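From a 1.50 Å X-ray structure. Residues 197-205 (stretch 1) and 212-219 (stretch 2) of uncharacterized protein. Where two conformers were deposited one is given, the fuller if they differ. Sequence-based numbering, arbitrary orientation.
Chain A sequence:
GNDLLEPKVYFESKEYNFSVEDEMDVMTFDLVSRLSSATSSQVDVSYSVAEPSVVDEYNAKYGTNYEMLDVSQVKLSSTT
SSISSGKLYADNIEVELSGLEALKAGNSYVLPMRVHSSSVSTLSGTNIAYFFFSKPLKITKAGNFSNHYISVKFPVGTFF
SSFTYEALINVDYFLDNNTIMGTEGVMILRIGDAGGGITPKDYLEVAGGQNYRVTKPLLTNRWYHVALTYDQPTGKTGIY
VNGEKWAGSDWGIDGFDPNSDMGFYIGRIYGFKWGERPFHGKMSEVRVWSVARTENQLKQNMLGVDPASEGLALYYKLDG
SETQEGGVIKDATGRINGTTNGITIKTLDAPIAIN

Stretch 1 197-205: GITPKDYLE
Stretch 2 (212-219) YRVTKPLL

How do the stretches meet at Tyr212 and Arg213? They run antiparallel, with Glu205 and Arg213 forming a non-hydrogen-bonded bridge, CA to CA 4.2 Å, both in extended conformation (phi/psi -152/142 and -145/164). Their side chains share one face, Glu205 CB lying 4.0 Å from Arg213 CB. The CA-to-CB bond of Tyr212 (chi1 p) points away, and the residue contributes backbone: Tyr212 O lies 3.5 Å from Glu205 CA in a CA-H...O contact.

What does the long Arg213 side chain do? With chi1 p, chi2 and chi3 t, and chi4 78°, it reaches back along stretch 1, bringing Arg213 CD to 3.6 Å from Thr199 OG1. The Glu205 side chain extends through chi1 t and chi2 t and turns its carboxylate with chi3 58°; Thr199 OG1 (chi1 m) donates to Glu205 OE2 at 2.7 Å. Arg213 NH1 bonds Val214 O at 3.1 Å.

How is the pairing continued through Val214 to Lys216? Val214 N donates to Leu204 O at 3.1 Å and 168°, while Val214 CG2 (chi1 m) packs 3.9 Å from Leu204 CB, a buried apolar pair. The Tyr203 ring (chi1 -85°, chi2 48°) lies against the backbone of Val214 to Pro217: Val214 O sits at the edge, 3.3 Å from Tyr203 CD2, and Lys216 C lies over one face. The CA-to-CB bonds of Thr215 and Lys216 point away, so the flat ring meets their backbone, Tyr203 CE2 lying 3.4 Å from Thr215 C.

What closes the contact at Pro217 and Leu218? A type I turn runs from Pro200 to Tyr203, and Asp202 O accepts from Leu218 N at 3.0 Å and 169°. Pro217 CB packs 3.7 Å from Tyr203 CE1. Leu218 (m, t) buries CD1 4.0 Å from Leu204 CG (m, t). One water links Asp202 O, Leu204 N and Lys216 O; another joins Asp202 OD2 to Leu218 O.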

# COMPACT_ATOMS: atom_id res chain seq x y z
N GLY A 197 -30.62 20.68 -2.65
CA GLY A 197 -31.29 20.88 -1.37
C GLY A 197 -31.48 19.62 -0.56
O GLY A 197 -32.18 19.63 0.45
N ILE A 198 -30.84 18.52 -0.99
CA ILE A 198 -30.97 17.25 -0.30
C ILE A 198 -29.64 16.80 0.29
O ILE A 198 -29.56 16.44 1.46
CB ILE A 198 -31.49 16.15 -1.23
CG1 ILE A 198 -32.89 16.49 -1.75
CG2 ILE A 198 -31.54 14.82 -0.50
CD1 ILE A 198 -33.91 16.66 -0.66
N THR A 199 -28.59 16.83 -0.53
CA THR A 199 -27.29 16.33 -0.12
C THR A 199 -26.36 17.48 0.28
O THR A 199 -25.94 18.27 -0.55
CB THR A 199 -26.65 15.54 -1.26
OG1 THR A 199 -27.53 14.47 -1.62
CG2 THR A 199 -25.30 14.98 -0.85
N PRO A 200 -26.02 17.57 1.57
CA PRO A 200 -25.14 18.65 2.05
C PRO A 200 -23.80 18.65 1.34
O PRO A 200 -23.35 17.59 0.88
CB PRO A 200 -24.99 18.35 3.54
CG PRO A 200 -26.19 17.55 3.87
CD PRO A 200 -26.44 16.69 2.67
N LYS A 201 -23.18 19.83 1.27
CA LYS A 201 -21.98 20.07 0.46
C LYS A 201 -20.80 19.18 0.82
O LYS A 201 -19.92 18.96 0.01
CB LYS A 201 -21.53 21.52 0.61
CG LYS A 201 -21.06 21.87 2.03
CD LYS A 201 -20.71 23.36 2.22
CE LYS A 201 -20.33 23.62 3.70
NZ LYS A 201 -19.97 25.04 4.03
N ASP A 202 -20.81 18.69 2.06
CA ASP A 202 -19.71 17.91 2.59
C ASP A 202 -20.03 16.43 2.80
O ASP A 202 -19.27 15.70 3.48
CB ASP A 202 -19.11 18.57 3.86
CG ASP A 202 -20.17 19.04 4.87
OD1 ASP A 202 -21.37 18.71 4.75
OD2 ASP A 202 -19.79 19.79 5.81
N TYR A 203 -21.09 15.94 2.15
CA TYR A 203 -21.51 14.54 2.26
C TYR A 203 -21.14 13.76 1.00
O TYR A 203 -21.56 14.11 -0.11
CB TYR A 203 -23.01 14.45 2.50
CG TYR A 203 -23.41 14.57 3.95
CD1 TYR A 203 -22.89 15.59 4.74
CD2 TYR A 203 -24.26 13.66 4.53
CE1 TYR A 203 -23.23 15.70 6.09
CE2 TYR A 203 -24.60 13.76 5.87
CZ TYR A 203 -24.09 14.79 6.63
OH TYR A 203 -24.42 14.90 7.96
N LEU A 204 -20.36 12.71 1.18
CA LEU A 204 -20.05 11.80 0.08
C LEU A 204 -21.29 11.15 -0.48
O LEU A 204 -22.19 10.74 0.25
CB LEU A 204 -19.17 10.66 0.56
CG LEU A 204 -17.69 10.86 0.63
CD1 LEU A 204 -17.12 9.65 1.35
CD2 LEU A 204 -17.10 10.97 -0.78
N GLU A 205 -21.33 11.03 -1.79
CA GLU A 205 -22.50 10.57 -2.50
C GLU A 205 -22.11 9.90 -3.78
O GLU A 205 -21.18 10.33 -4.45
CB GLU A 205 -23.42 11.76 -2.81
CG GLU A 205 -24.68 11.43 -3.58
CD GLU A 205 -25.59 12.64 -3.75
OE1 GLU A 205 -25.14 13.67 -4.33
OE2 GLU A 205 -26.76 12.57 -3.31
N TYR A 212 -27.12 7.24 -3.67
CA TYR A 212 -27.24 7.21 -2.22
C TYR A 212 -26.07 7.94 -1.62
O TYR A 212 -25.11 8.27 -2.32
CB TYR A 212 -27.34 5.78 -1.68
CG TYR A 212 -26.10 4.92 -1.82
CD1 TYR A 212 -25.81 4.27 -3.02
CD2 TYR A 212 -25.25 4.72 -0.75
CE1 TYR A 212 -24.68 3.46 -3.14
CE2 TYR A 212 -24.11 3.91 -0.86
CZ TYR A 212 -23.83 3.29 -2.06
OH TYR A 212 -22.72 2.47 -2.17
N ARG A 213 -26.15 8.22 -0.33
CA ARG A 213 -25.16 9.04 0.34
C ARG A 213 -24.88 8.61 1.76
O ARG A 213 -25.63 7.82 2.36
CB ARG A 213 -25.63 10.50 0.33
CG ARG A 213 -26.90 10.74 1.13
CD ARG A 213 -27.15 12.24 1.21
NE ARG A 213 -28.42 12.65 1.81
CZ ARG A 213 -28.64 12.67 3.12
NH1 ARG A 213 -27.70 12.23 3.97
NH2 ARG A 213 -29.83 13.09 3.58
N VAL A 214 -23.77 9.11 2.30
CA VAL A 214 -23.42 8.86 3.69
C VAL A 214 -24.22 9.73 4.67
O VAL A 214 -25.08 10.51 4.25
CB VAL A 214 -21.92 9.04 3.92
CG1 VAL A 214 -21.15 8.09 3.00
CG2 VAL A 214 -21.50 10.50 3.69
N THR A 215 -23.94 9.60 5.96
CA THR A 215 -24.72 10.27 6.98
C THR A 215 -23.89 11.14 7.96
O THR A 215 -24.39 11.60 8.97
CB THR A 215 -25.60 9.24 7.75
OG1 THR A 215 -24.77 8.22 8.27
CG2 THR A 215 -26.60 8.59 6.80
N LYS A 216 -22.61 11.38 7.61
CA LYS A 216 -21.71 12.23 8.38
C LYS A 216 -20.89 13.06 7.38
O LYS A 216 -20.60 12.55 6.33
CB LYS A 216 -20.74 11.36 9.18
CG LYS A 216 -21.41 10.37 10.11
CD LYS A 216 -20.37 9.57 10.88
CE LYS A 216 -19.72 8.51 10.00
NZ LYS A 216 -20.52 7.26 9.93
N PRO A 217 -20.50 14.30 7.76
CA PRO A 217 -19.66 15.11 6.85
C PRO A 217 -18.18 14.76 6.89
O PRO A 217 -17.68 14.19 7.87
CB PRO A 217 -19.87 16.53 7.37
CG PRO A 217 -20.12 16.35 8.86
CD PRO A 217 -20.88 15.07 8.97
N LEU A 218 -17.48 15.10 5.82
CA LEU A 218 -16.03 15.13 5.81
C LEU A 218 -15.55 16.51 6.23
O LEU A 218 -16.21 17.52 5.95
CB LEU A 218 -15.46 14.82 4.42
CG LEU A 218 -15.81 13.48 3.84
CD1 LEU A 218 -15.14 13.33 2.49
CD2 LEU A 218 -15.36 12.36 4.79
N LEU A 219 -14.42 16.54 6.92
CA LEU A 219 -13.71 17.78 7.21
C LEU A 219 -12.79 18.18 6.06
O LEU A 219 -12.41 17.36 5.23
CB LEU A 219 -12.84 17.58 8.47
CG LEU A 219 -13.53 17.40 9.81
CD1 LEU A 219 -12.52 16.81 10.80
CD2 LEU A 219 -14.02 18.70 10.33
O HOH W 1 -19.22 12.80 3.88
O HOH W 2 -17.17 19.92 6.38